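Local coordinates for coenzyme F420-dependent N(5),N(10)-methenyltetrahydromethanopterin reductase-related protein (Desulfurobacterium thermolithotrophum DSM 11699, PDB 6HUZ) that is a bacterial [Fe]-hydrogenase paralog that binds the iron-guanylylpyridinol cofactor and uses tetrahydrofolate derivatives as substrates, at the interface of chains A and B. Coordinates in Å, arbitrary orientation; residue numbers count along the deposited sequence, not the author numbering. Chains: chain A/B, Coenzyme F420-dependent N(5),N(10)-methenyltetrahydromethanopterin reductase-related protein.

Contact 1: the interface of chains A and B. Residues chain A 250, 254, 256, 301, 304, 352; chain B 232, 236, 240.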
ATOM      1  N   VAL A 250       4.256  -7.976   3.158  1.00 23.71           N
ATOM      2  CA  VAL A 250       4.930  -7.588   4.418  1.00 22.24           C
ATOM      3  C   VAL A 250       4.183  -8.255   5.600  1.00 24.82           C
ATOM      4  O   VAL A 250       4.819  -8.838   6.462  1.00 24.62           O
ATOM      5  CB  VAL A 250       5.015  -6.045   4.609  1.00 27.21           C
ATOM      6  CG1 VAL A 250       5.560  -5.701   6.012  1.00 23.78           C
ATOM      7  CG2 VAL A 250       5.879  -5.408   3.524  1.00 24.67           C
ATOM      8  N   GLY A 254       6.808 -10.808   5.833  1.00 29.10           N
ATOM      9  CA  GLY A 254       7.843  -9.882   6.292  1.00 26.73           C
ATOM     10  C   GLY A 254       8.548  -9.179   5.149  1.00 29.90           C
ATOM     11  O   GLY A 254       8.294  -9.445   3.971  1.00 28.98           O
ATOM     12  N   GLU A 256      11.558  -9.546   4.169  1.00 27.63           N
ATOM     13  CA  GLU A 256      12.389 -10.467   3.419  1.00 30.30           C
ATOM     14  C   GLU A 256      11.544 -11.162   2.358  1.00 27.84           C
ATOM     15  O   GLU A 256      12.024 -11.371   1.278  1.00 26.69           O
ATOM     16  CB  GLU A 256      13.112 -11.462   4.351  1.00 31.19           C
ATOM     17  CG  GLU A 256      12.239 -12.513   5.025  1.00 47.52           C
ATOM     18  CD  GLU A 256      11.673 -12.126   6.385  1.00 55.66           C
ATOM     19  OE1 GLU A 256      11.394 -10.926   6.603  1.00 34.53           O
ATOM     20  OE2 GLU A 256      11.503 -13.026   7.238  1.00 59.90           O
ATOM     21  N   LEU A 301      18.810  -7.578   4.786  1.00 35.11           N
ATOM     22  CA  LEU A 301      17.514  -8.004   4.257  1.00 34.26           C
ATOM     23  C   LEU A 301      17.671  -8.847   3.016  1.00 39.72           C
ATOM     24  O   LEU A 301      16.915  -9.808   2.827  1.00 36.97           O
ATOM     25  CB  LEU A 301      16.638  -6.796   3.942  1.00 33.24           C
ATOM     26  CG  LEU A 301      16.101  -6.016   5.148  1.00 37.13           C
ATOM     27  CD1 LEU A 301      15.121  -4.912   4.685  1.00 37.23           C
ATOM     28  CD2 LEU A 301      15.384  -6.929   6.137  1.00 35.49           C
ATOM     29  N   GLU A 304      18.367 -12.284   4.099  1.00 41.95           N
ATOM     30  CA  GLU A 304      17.167 -12.996   4.566  1.00 40.13           C
ATOM     31  C   GLU A 304      16.329 -13.410   3.329  1.00 41.22           C
ATOM     32  O   GLU A 304      15.833 -14.535   3.262  1.00 40.99           O
ATOM     33  CB  GLU A 304      16.308 -12.096   5.480  1.00 39.33           C
ATOM     34  CG  GLU A 304      16.962 -11.681   6.781  1.00 43.19           C
ATOM     35  CD  GLU A 304      16.085 -10.790   7.647  1.00 65.22           C
ATOM     36  OE1 GLU A 304      14.869 -10.717   7.370  1.00 47.46           O
ATOM     37  OE2 GLU A 304      16.600 -10.168   8.605  1.00 51.77           O
ATOM     38  N   SER A 352       6.249 -12.198  13.296  1.00 67.08           N
ATOM     39  CA  SER A 352       7.457 -11.374  13.372  1.00 66.71           C
ATOM     40  C   SER A 352       8.419 -11.962  14.413  1.00 71.31           C
ATOM     41  O   SER A 352       9.597 -12.159  14.100  1.00 70.96           O
ATOM     42  CB  SER A 352       7.109  -9.932  13.729  1.00 72.06           C
ATOM     43  OG  SER A 352       6.481  -9.269  12.642  1.00 73.89           O
TER
ATOM     44  N   ARG B 232      12.104  -4.174  14.592  1.00 30.59           N
ATOM     45  CA  ARG B 232      11.730  -4.616  13.234  1.00 31.31           C
ATOM     46  C   ARG B 232      10.236  -4.860  13.176  1.00 32.38           C
ATOM     47  O   ARG B 232       9.564  -4.458  12.224  1.00 32.93           O
ATOM     48  CB  ARG B 232      12.465  -5.926  12.898  1.00 33.76           C
ATOM     49  CG  ARG B 232      12.050  -6.556  11.570  1.00 37.13           C
ATOM     50  CD  ARG B 232      12.813  -6.054  10.374  1.00 36.95           C
ATOM     51  NE  ARG B 232      12.568  -6.965   9.248  1.00 33.35           N
ATOM     52  CZ  ARG B 232      13.324  -8.010   8.953  1.00 44.01           C
ATOM     53  NH1 ARG B 232      13.006  -8.798   7.935  1.00 41.00           N
ATOM     54  NH2 ARG B 232      14.408  -8.279   9.675  1.00 39.49           N
ATOM     55  N   GLU B 236       7.757  -3.158  10.464  1.00 28.39           N
ATOM     56  CA  GLU B 236       6.957  -3.914   9.493  1.00 26.46           C
ATOM     57  C   GLU B 236       5.481  -3.681   9.694  1.00 27.84           C
ATOM     58  O   GLU B 236       4.756  -3.677   8.716  1.00 26.44           O
ATOM     59  CB  GLU B 236       7.264  -5.417   9.557  1.00 27.18           C
ATOM     60  CG  GLU B 236       8.668  -5.714   9.081  1.00 25.96           C
ATOM     61  CD  GLU B 236       8.952  -7.177   8.840  1.00 37.63           C
ATOM     62  OE1 GLU B 236       8.134  -8.037   9.245  1.00 33.40           O
ATOM     63  OE2 GLU B 236      10.016  -7.463   8.249  1.00 34.62           O
ATOM     64  N   ALA B 240       3.055  -2.221   6.695  1.00 24.18           N
ATOM     65  CA  ALA B 240       1.838  -2.949   6.341  1.00 24.23           C
ATOM     66  C   ALA B 240       0.604  -2.109   6.536  1.00 28.32           C
ATOM     67  O   ALA B 240      -0.246  -2.061   5.656  1.00 24.40           O
ATOM     68  CB  ALA B 240       1.730  -4.239   7.163  1.00 26.04           C
TER
HETATM   69  O   HOH W   1       5.483  -8.680   9.065  1.00 39.25           O
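B:Arg232 and A:Glu304 point tip to tip across a helix-helix interface between the two copies of HmdII. B:Arg232 starts with CG anti to the backbone N (chi1 174°) and bends at chi2, which turns its guanidinium end-on to the carboxylate. The two planes are nearly coplanar, 24° apart. NH1 of B:Arg232 donates to OE1 of A:Glu304 at 2.7 Å. NH2 of B:Arg232 donates to OE2 of A:Glu304 at 3.1 Å. Both oxygens use their syn lone pairs, so this two-nitrogen grip fixes the guanidinium rotation. A:Leu301 CD2 lies over one guanidinium face, toward its rim. A:Glu256 crosses obliquely, its carboxylate turned 67° from the guanidinium. A:Glu256 OE1 makes a salt bridge with B:Arg232 NH1 at 3.0 Å, but the N-H points away. On the same chain, B:Arg232 NE donates to B:Glu236 OE2 at 2.8 Å, meeting it from above the carboxylate plane. B:Glu236 probably helps position the arginine from its own chain. The positive guanidinium probably eases the repulsion between the carboxylates of A:Glu256, A:Glu304 and B:Glu236. A:Val250 CG1 packs against B:Glu236 CB. One water joins A:Val250 O to B:Glu236 OE1, 2.7 Å from the water oxygen.

Contact 2: the interface of chains A and B. Residues chain A 148-149, 155, 158, 160, 192, 202-203, 207; chain B 265-267, 269-271, 273.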
ATOM      1  N   ALA A 148       2.079  13.837  16.406  1.00 26.70           N
ATOM      2  CA  ALA A 148       2.600  13.547  15.042  1.00 23.29           C
ATOM      3  C   ALA A 148       3.854  14.410  14.896  1.00 29.86           C
ATOM      4  O   ALA A 148       4.061  15.120  13.905  1.00 30.01           O
ATOM      5  CB  ALA A 148       1.553  13.939  13.991  1.00 22.15           C
ATOM      6  N   ALA A 149       4.646  14.389  15.967  1.00 30.93           N
ATOM      7  CA  ALA A 149       5.869  15.181  16.145  1.00 29.19           C
ATOM      8  C   ALA A 149       6.288  14.963  17.594  1.00 32.24           C
ATOM      9  O   ALA A 149       5.537  14.345  18.356  1.00 29.64           O
ATOM     10  CB  ALA A 149       5.557  16.690  15.932  1.00 27.54           C
ATOM     11  N   GLN A 155       8.787  21.636  15.139  1.00 33.41           N
ATOM     12  CA  GLN A 155       7.907  20.929  14.187  1.00 33.24           C
ATOM     13  C   GLN A 155       6.553  20.630  14.822  1.00 38.65           C
ATOM     14  O   GLN A 155       5.569  20.478  14.103  1.00 34.82           O
ATOM     15  CB  GLN A 155       8.527  19.565  13.729  1.00 31.17           C
ATOM     16  CG  GLN A 155       9.758  19.694  12.832  1.00 34.44           C
ATOM     17  CD  GLN A 155      11.051  19.987  13.577  1.00 44.64           C
ATOM     18  OE1 GLN A 155      11.128  19.979  14.819  1.00 41.35           O
ATOM     19  NE2 GLN A 155      12.114  20.256  12.834  1.00 37.13           N
ATOM     20  N   HIS A 158       0.790  21.056  15.897  1.00 26.33           N
ATOM     21  CA  HIS A 158      -0.569  20.564  15.641  1.00 24.80           C
ATOM     22  C   HIS A 158      -0.806  19.340  16.460  1.00 27.04           C
ATOM     23  O   HIS A 158       0.117  18.810  17.071  1.00 29.09           O
ATOM     24  CB  HIS A 158      -0.597  20.069  14.124  1.00 27.24           C
ATOM     25  CG  HIS A 158       0.622  19.231  13.836  1.00 29.52           C
ATOM     26  ND1 HIS A 158       1.793  19.802  13.359  1.00 32.55           N
ATOM     27  CD2 HIS A 158       0.853  17.924  14.096  1.00 30.55           C
ATOM     28  CE1 HIS A 158       2.681  18.819  13.306  1.00 31.49           C
ATOM     29  NE2 HIS A 158       2.163  17.674  13.749  1.00 31.13           N
ATOM     30  N   LEU A 160      -3.359  15.538  16.073  1.00 26.43           N
ATOM     31  CA  LEU A 160      -4.270  14.721  15.304  1.00 27.96           C
ATOM     32  C   LEU A 160      -5.258  14.235  16.347  1.00 31.22           C
ATOM     33  O   LEU A 160      -4.841  13.624  17.342  1.00 27.05           O
ATOM     34  CB  LEU A 160      -3.554  13.547  14.627  1.00 27.03           C
ATOM     35  CG  LEU A 160      -2.405  13.913  13.706  1.00 32.80           C
ATOM     36  CD1 LEU A 160      -1.962  12.676  12.889  1.00 32.77           C
ATOM     37  CD2 LEU A 160      -2.782  15.027  12.774  1.00 36.10           C
ATOM     38  N   TYR A 192      -6.139  18.831  13.767  1.00 33.36           N
ATOM     39  CA  TYR A 192      -6.475  18.051  12.568  1.00 32.51           C
ATOM     40  C   TYR A 192      -7.417  16.926  12.990  1.00 33.86           C
ATOM     41  O   TYR A 192      -6.975  15.969  13.617  1.00 33.31           O
ATOM     42  CB  TYR A 192      -5.206  17.470  11.923  1.00 33.51           C
ATOM     43  CG  TYR A 192      -4.345  18.502  11.226  1.00 33.72           C
ATOM     44  CD1 TYR A 192      -4.856  19.283  10.190  1.00 37.86           C
ATOM     45  CD2 TYR A 192      -3.015  18.674  11.576  1.00 33.04           C
ATOM     46  CE1 TYR A 192      -4.058  20.210   9.526  1.00 40.94           C
ATOM     47  CE2 TYR A 192      -2.216  19.613  10.935  1.00 34.21           C
ATOM     48  CZ  TYR A 192      -2.736  20.374   9.908  1.00 42.83           C
ATOM     49  OH  TYR A 192      -1.939  21.307   9.293  1.00 54.28           O
ATOM     50  N   VAL A 202      -1.288   8.182   9.759  1.00 26.70           N
ATOM     51  CA  VAL A 202      -0.938   9.574   9.425  1.00 26.53           C
ATOM     52  C   VAL A 202       0.040  10.178  10.448  1.00 31.00           C
ATOM     53  O   VAL A 202       0.971  10.871  10.041  1.00 32.24           O
ATOM     54  CB  VAL A 202      -2.206  10.459   9.255  1.00 28.17           C
ATOM     55  CG1 VAL A 202      -1.834  11.943   9.109  1.00 29.95           C
ATOM     56  CG2 VAL A 202      -3.042   9.996   8.037  1.00 26.68           C
ATOM     57  N   GLY A 203      -0.185   9.949  11.741  1.00 25.32           N
ATOM     58  CA  GLY A 203       0.642  10.514  12.823  1.00 24.18           C
ATOM     59  C   GLY A 203       1.927   9.822  13.251  1.00 30.25           C
ATOM     60  O   GLY A 203       2.921  10.487  13.592  1.00 29.06           O
ATOM     61  N   ILE A 207       4.356   7.578   8.791  1.00 25.07           N
ATOM     62  CA  ILE A 207       3.960   8.644   7.881  1.00 23.56           C
ATOM     63  C   ILE A 207       4.959   8.654   6.705  1.00 24.67           C
ATOM     64  O   ILE A 207       4.607   9.087   5.636  1.00 25.40           O
ATOM     65  CB  ILE A 207       3.896  10.018   8.586  1.00 24.21           C
ATOM     66  CG1 ILE A 207       3.484  11.161   7.616  1.00 23.40           C
ATOM     67  CG2 ILE A 207       5.225  10.399   9.324  1.00 22.55           C
ATOM     68  CD1 ILE A 207       2.129  11.012   6.873  1.00 24.49           C
TER
ATOM     69  N   ASP B 265      -2.801  18.198   4.410  1.00 30.16           N
ATOM     70  CA  ASP B 265      -2.171  19.136   5.353  1.00 28.31           C
ATOM     71  C   ASP B 265      -1.618  18.395   6.560  1.00 30.85           C
ATOM     72  O   ASP B 265      -0.517  18.701   7.009  1.00 25.64           O
ATOM     73  CB  ASP B 265      -3.178  20.199   5.810  1.00 28.35           C
ATOM     74  CG  ASP B 265      -3.487  21.179   4.695  1.00 45.49           C
ATOM     75  OD1 ASP B 265      -2.646  21.315   3.780  1.00 39.42           O
ATOM     76  OD2 ASP B 265      -4.576  21.802   4.732  1.00 52.49           O
ATOM     77  N   ALA B 266      -2.383  17.440   7.087  1.00 27.33           N
ATOM     78  CA  ALA B 266      -1.970  16.649   8.250  1.00 24.93           C
ATOM     79  C   ALA B 266      -0.791  15.794   7.894  1.00 27.88           C
ATOM     80  O   ALA B 266       0.151  15.710   8.662  1.00 28.07           O
ATOM     81  CB  ALA B 266      -3.115  15.763   8.725  1.00 24.55           C
ATOM     82  N   MET B 267      -0.834  15.123   6.722  1.00 24.57           N
ATOM     83  CA  MET B 267       0.262  14.287   6.330  1.00 23.29           C
ATOM     84  C   MET B 267       1.509  15.133   6.183  1.00 24.22           C
ATOM     85  O   MET B 267       2.554  14.770   6.680  1.00 26.56           O
ATOM     86  CB  MET B 267      -0.053  13.614   5.000  1.00 23.78           C
ATOM     87  CG  MET B 267      -1.099  12.536   5.134  1.00 27.09           C
ATOM     88  SD  MET B 267      -1.129  11.487   3.657  1.00 32.60           S
ATOM     89  CE  MET B 267      -1.801  12.612   2.466  1.00 27.64           C
ATOM     90  N   ALA B 269       2.359  17.968   7.629  1.00 26.43           N
ATOM     91  CA  ALA B 269       2.796  18.431   8.943  1.00 27.62           C
ATOM     92  C   ALA B 269       3.482  17.301   9.682  1.00 29.53           C
ATOM     93  O   ALA B 269       4.617  17.457  10.122  1.00 28.58           O
ATOM     94  CB  ALA B 269       1.603  18.922   9.731  1.00 27.55           C
ATOM     95  N   SER B 270       2.803  16.153   9.798  1.00 29.17           N
ATOM     96  CA  SER B 270       3.340  14.969  10.480  1.00 26.39           C
ATOM     97  C   SER B 270       4.704  14.532   9.881  1.00 28.07           C
ATOM     98  O   SER B 270       5.632  14.207  10.629  1.00 29.47           O
ATOM     99  CB  SER B 270       2.354  13.799  10.345  1.00 27.67           C
ATOM    100  OG  SER B 270       2.914  12.594  10.848  1.00 30.46           O
ATOM    101  N   LEU B 271       4.809  14.529   8.551  1.00 25.84           N
ATOM    102  CA  LEU B 271       6.024  14.105   7.829  1.00 25.40           C
ATOM    103  C   LEU B 271       7.249  14.942   8.176  1.00 29.84           C
ATOM    104  O   LEU B 271       8.373  14.428   8.132  1.00 28.36           O
ATOM    105  CB  LEU B 271       5.796  14.111   6.297  1.00 25.66           C
ATOM    106  CG  LEU B 271       6.948  13.549   5.432  1.00 27.93           C
ATOM    107  CD1 LEU B 271       7.133  12.050   5.676  1.00 23.56           C
ATOM    108  CD2 LEU B 271       6.678  13.819   3.891  1.00 25.37           C
ATOM    109  N   SER B 273       8.445  15.756  10.974  1.00 30.16           N
ATOM    110  CA  SER B 273       9.160  15.186  12.109  1.00 30.19           C
ATOM    111  C   SER B 273       9.849  13.868  11.790  1.00 33.29           C
ATOM    112  O   SER B 273      10.525  13.317  12.650  1.00 30.57           O
ATOM    113  CB  SER B 273       8.238  15.059  13.307  1.00 29.01           C
ATOM    114  OG  SER B 273       7.979  16.349  13.826  1.00 31.65           O
TER
HETATM  115  O   HOH W   2       5.613  16.918  12.639  1.00 29.04           O
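Helix 264-271 of chain B lies against a loop, two strands and two helix ends of chain A, where A:Ala148 has positive phi and psi and A:Ala149 is extended. This part of the subunit interface sits beside residues of chain A's methenyltetrahydrofolate pocket and probably helps hold the dimer. B:Ser270 makes a direct hydrogen bond across it. Its OG is anti to the backbone N (chi1 173°), and B:Ser270 OG donates to A:Val202 O at 2.7 Å, in the carbonyl plane, on a lone pair. CB of B:Ser270 also packs on A:Ala148 CB. A:Tyr192 lays one ring face over the helix, with B:Ala266 CA above its centre, 3.9 Å from the ring centroid. B:Asp265 CB touches the ring at CE1. A:His158 has CG in the crowded position between N and the carbonyl carbon (chi1 46°). B:Ala269 CB sits over its face, 3.7 Å from CE1 of A:His158. NE2 of A:His158 donates to A:Ala148 O at 3.2 Å. The acceptor is in the ring plane, but the donor is above the carbonyl plane, off the lone pairs. This probably helps hold the ring's rotation. A:Ile207 sets CD1 on B:Met267 and CG1 on B:Leu271. A water bonds to A:Ala148 O and B:Ala269 O. B:Ser273 OG meets the same water oxygen at 2.7 Å.

Contact 3: the interface of chains A and B. Residues chain A 253, 261, 310, 313-314, 316; chain B 165-167.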
ATOM      1  N   TYR A 253       4.622 -12.337   4.992  1.00 29.59           N
ATOM      2  CA  TYR A 253       5.985 -12.864   4.844  1.00 29.26           C
ATOM      3  C   TYR A 253       7.112 -11.962   5.279  1.00 30.27           C
ATOM      4  O   TYR A 253       8.263 -12.347   5.135  1.00 31.15           O
ATOM      5  CB  TYR A 253       6.215 -13.304   3.362  1.00 30.58           C
ATOM      6  CG  TYR A 253       5.131 -14.176   2.757  1.00 33.95           C
ATOM      7  CD1 TYR A 253       5.004 -15.517   3.112  1.00 38.69           C
ATOM      8  CD2 TYR A 253       4.291 -13.686   1.764  1.00 33.11           C
ATOM      9  CE1 TYR A 253       4.045 -16.339   2.510  1.00 36.70           C
ATOM     10  CE2 TYR A 253       3.311 -14.482   1.190  1.00 35.69           C
ATOM     11  CZ  TYR A 253       3.189 -15.809   1.561  1.00 39.54           C
ATOM     12  OH  TYR A 253       2.193 -16.558   0.975  1.00 49.73           O
ATOM     13  N   LEU A 261       9.819 -12.134  -3.190  1.00 30.13           N
ATOM     14  CA  LEU A 261       8.711 -12.371  -4.109  1.00 29.44           C
ATOM     15  C   LEU A 261       8.499 -11.297  -5.178  1.00 29.13           C
ATOM     16  O   LEU A 261       8.205 -11.667  -6.302  1.00 30.21           O
ATOM     17  CB  LEU A 261       7.442 -12.638  -3.316  1.00 28.56           C
ATOM     18  CG  LEU A 261       7.552 -13.908  -2.436  1.00 28.40           C
ATOM     19  CD1 LEU A 261       6.512 -13.890  -1.325  1.00 27.83           C
ATOM     20  CD2 LEU A 261       7.445 -15.172  -3.285  1.00 25.58           C
ATOM     21  N   PRO A 310       8.098 -19.113   0.708  1.00 37.20           N
ATOM     22  CA  PRO A 310       6.748 -18.960   1.280  1.00 36.91           C
ATOM     23  C   PRO A 310       6.255 -20.285   1.872  1.00 42.86           C
ATOM     24  O   PRO A 310       6.245 -21.288   1.177  1.00 41.88           O
ATOM     25  CB  PRO A 310       5.896 -18.519   0.083  1.00 36.05           C
ATOM     26  CG  PRO A 310       6.595 -19.098  -1.100  1.00 41.33           C
ATOM     27  CD  PRO A 310       8.070 -19.021  -0.769  1.00 38.26           C
ATOM     28  N   PRO A 313       0.382 -20.672   0.664  1.00 48.76           N
ATOM     29  CA  PRO A 313      -0.138 -19.710  -0.315  1.00 46.01           C
ATOM     30  C   PRO A 313      -1.102 -18.689   0.263  1.00 46.61           C
ATOM     31  O   PRO A 313      -1.663 -18.889   1.335  1.00 44.28           O
ATOM     32  CB  PRO A 313      -0.851 -20.610  -1.328  1.00 48.17           C
ATOM     33  CG  PRO A 313      -1.271 -21.780  -0.562  1.00 53.42           C
ATOM     34  CD  PRO A 313      -0.223 -22.004   0.484  1.00 49.97           C
ATOM     35  N   THR A 314      -1.300 -17.592  -0.464  1.00 38.45           N
ATOM     36  CA  THR A 314      -2.233 -16.545  -0.077  1.00 37.68           C
ATOM     37  C   THR A 314      -2.600 -15.722  -1.287  1.00 36.57           C
ATOM     38  O   THR A 314      -1.968 -15.827  -2.347  1.00 37.48           O
ATOM     39  CB  THR A 314      -1.688 -15.641   1.042  1.00 51.11           C
ATOM     40  OG1 THR A 314      -2.780 -14.851   1.546  1.00 48.18           O
ATOM     41  CG2 THR A 314      -0.562 -14.724   0.567  1.00 42.92           C
ATOM     42  N   THR A 316      -2.485 -12.238  -2.219  1.00 26.80           N
ATOM     43  CA  THR A 316      -1.937 -10.921  -1.872  1.00 29.54           C
ATOM     44  C   THR A 316      -2.749  -9.719  -2.322  1.00 28.88           C
ATOM     45  O   THR A 316      -2.667  -8.690  -1.679  1.00 27.75           O
ATOM     46  CB  THR A 316      -0.505 -10.799  -2.405  1.00 29.36           C
ATOM     47  OG1 THR A 316      -0.542 -10.841  -3.817  1.00 37.04           O
ATOM     48  CG2 THR A 316       0.406 -11.899  -1.892  1.00 31.60           C
TER
ATOM     49  N   GLU B 165       3.952 -20.281  -7.857  1.00 29.11           N
ATOM     50  CA  GLU B 165       4.252 -19.838  -6.514  1.00 29.42           C
ATOM     51  C   GLU B 165       3.120 -18.990  -5.922  1.00 32.49           C
ATOM     52  O   GLU B 165       2.549 -18.138  -6.611  1.00 33.99           O
ATOM     53  CB  GLU B 165       5.605 -19.111  -6.480  1.00 30.53           C
ATOM     54  CG  GLU B 165       6.055 -18.766  -5.068  1.00 34.96           C
ATOM     55  CD  GLU B 165       7.519 -18.388  -4.998  1.00 51.26           C
ATOM     56  OE1 GLU B 165       7.989 -17.648  -5.896  1.00 40.82           O
ATOM     57  OE2 GLU B 165       8.196 -18.832  -4.042  1.00 45.79           O
ATOM     58  N   LEU B 166       2.783 -19.279  -4.642  1.00 31.39           N
ATOM     59  CA  LEU B 166       1.719 -18.650  -3.850  1.00 30.94           C
ATOM     60  C   LEU B 166       0.321 -19.141  -4.244  1.00 37.40           C
ATOM     61  O   LEU B 166      -0.636 -18.717  -3.607  1.00 37.75           O
ATOM     62  CB  LEU B 166       1.775 -17.113  -3.882  1.00 26.15           C
ATOM     63  CG  LEU B 166       3.117 -16.516  -3.516  1.00 29.06           C
ATOM     64  CD1 LEU B 166       3.027 -15.017  -3.415  1.00 28.61           C
ATOM     65  CD2 LEU B 166       3.620 -17.076  -2.220  1.00 31.93           C
ATOM     66  N   LEU B 167       0.191 -20.055  -5.254  1.00 28.94           N
ATOM     67  CA  LEU B 167      -1.130 -20.550  -5.652  1.00 31.16           C
ATOM     68  C   LEU B 167      -1.490 -21.823  -4.894  1.00 38.08           C
ATOM     69  O   LEU B 167      -0.601 -22.592  -4.522  1.00 36.69           O
ATOM     70  CB  LEU B 167      -1.209 -20.876  -7.168  1.00 29.60           C
ATOM     71  CG  LEU B 167      -0.863 -19.755  -8.142  1.00 29.33           C
ATOM     72  CD1 LEU B 167      -1.092 -20.224  -9.615  1.00 29.68           C
ATOM     73  CD2 LEU B 167      -1.660 -18.484  -7.809  1.00 32.64           C
TER
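Across the interface, the carbonyl oxygen of B:Leu166 receives a weak hydrogen bond, from A:Thr314 N. A:Thr314 N lies 3.4 Å from B:Leu166 O, and the bond is bent to 136° at the hydrogen. A:Pro313 lies beside the same carbonyl. B:Leu166 has positive phi (76°), in a loop that presents its side chain to chain A. CG is anti to the carbonyl carbon (chi1 -53°). The CD2 branch does the touching. CD2 of B:Leu166 meets the phenol of A:Tyr253 tip to tip, 3.5 Å from OH. CD2 of B:Leu166 is also 3.5 Å from CB of A:Pro310; the two side chains cross at about a right angle. The CD2 methyl thus rests against both the tyrosine hydroxyl and the proline ring. Next to it, B:Glu165 runs extended, CG anti to the backbone N, and crosses A:Pro310 at about a right angle. B:Glu165 OE2 lies 3.3 Å from CD of A:Pro310. A:Leu261 crosses obliquely and sets CD2 3.6 Å from CD of the B:Glu165 carboxylate. Carbon groups of A:Leu261 and A:Pro310 both touch the carboxylate. The patch is mainly apolar. It docks a loop of one subunit onto a helix and a loop of the other, and probably helps steady their relative position in the dimer.

Contact 1 and contact 3 lie about 15 Å apart, between the centres of their C-alpha atoms. By the same measure, contact 2 is about 25 Å from contact 1 and about 35 Å from contact 3. Helix 232-262 of chain A serves both contact 1 and contact 3. Contact 1 also uses this helix of chain B, and contact 2 uses the following helix 264-271 of chain B. All three are parts of one two-fold interface, so each has a twin with the chains exchanged. A:Ala148, A:Ala149, A:Gly203 and A:Ile207 of contact 2 also line the methenyltetrahydrofolate pocket, so dimer packing may help shape that site.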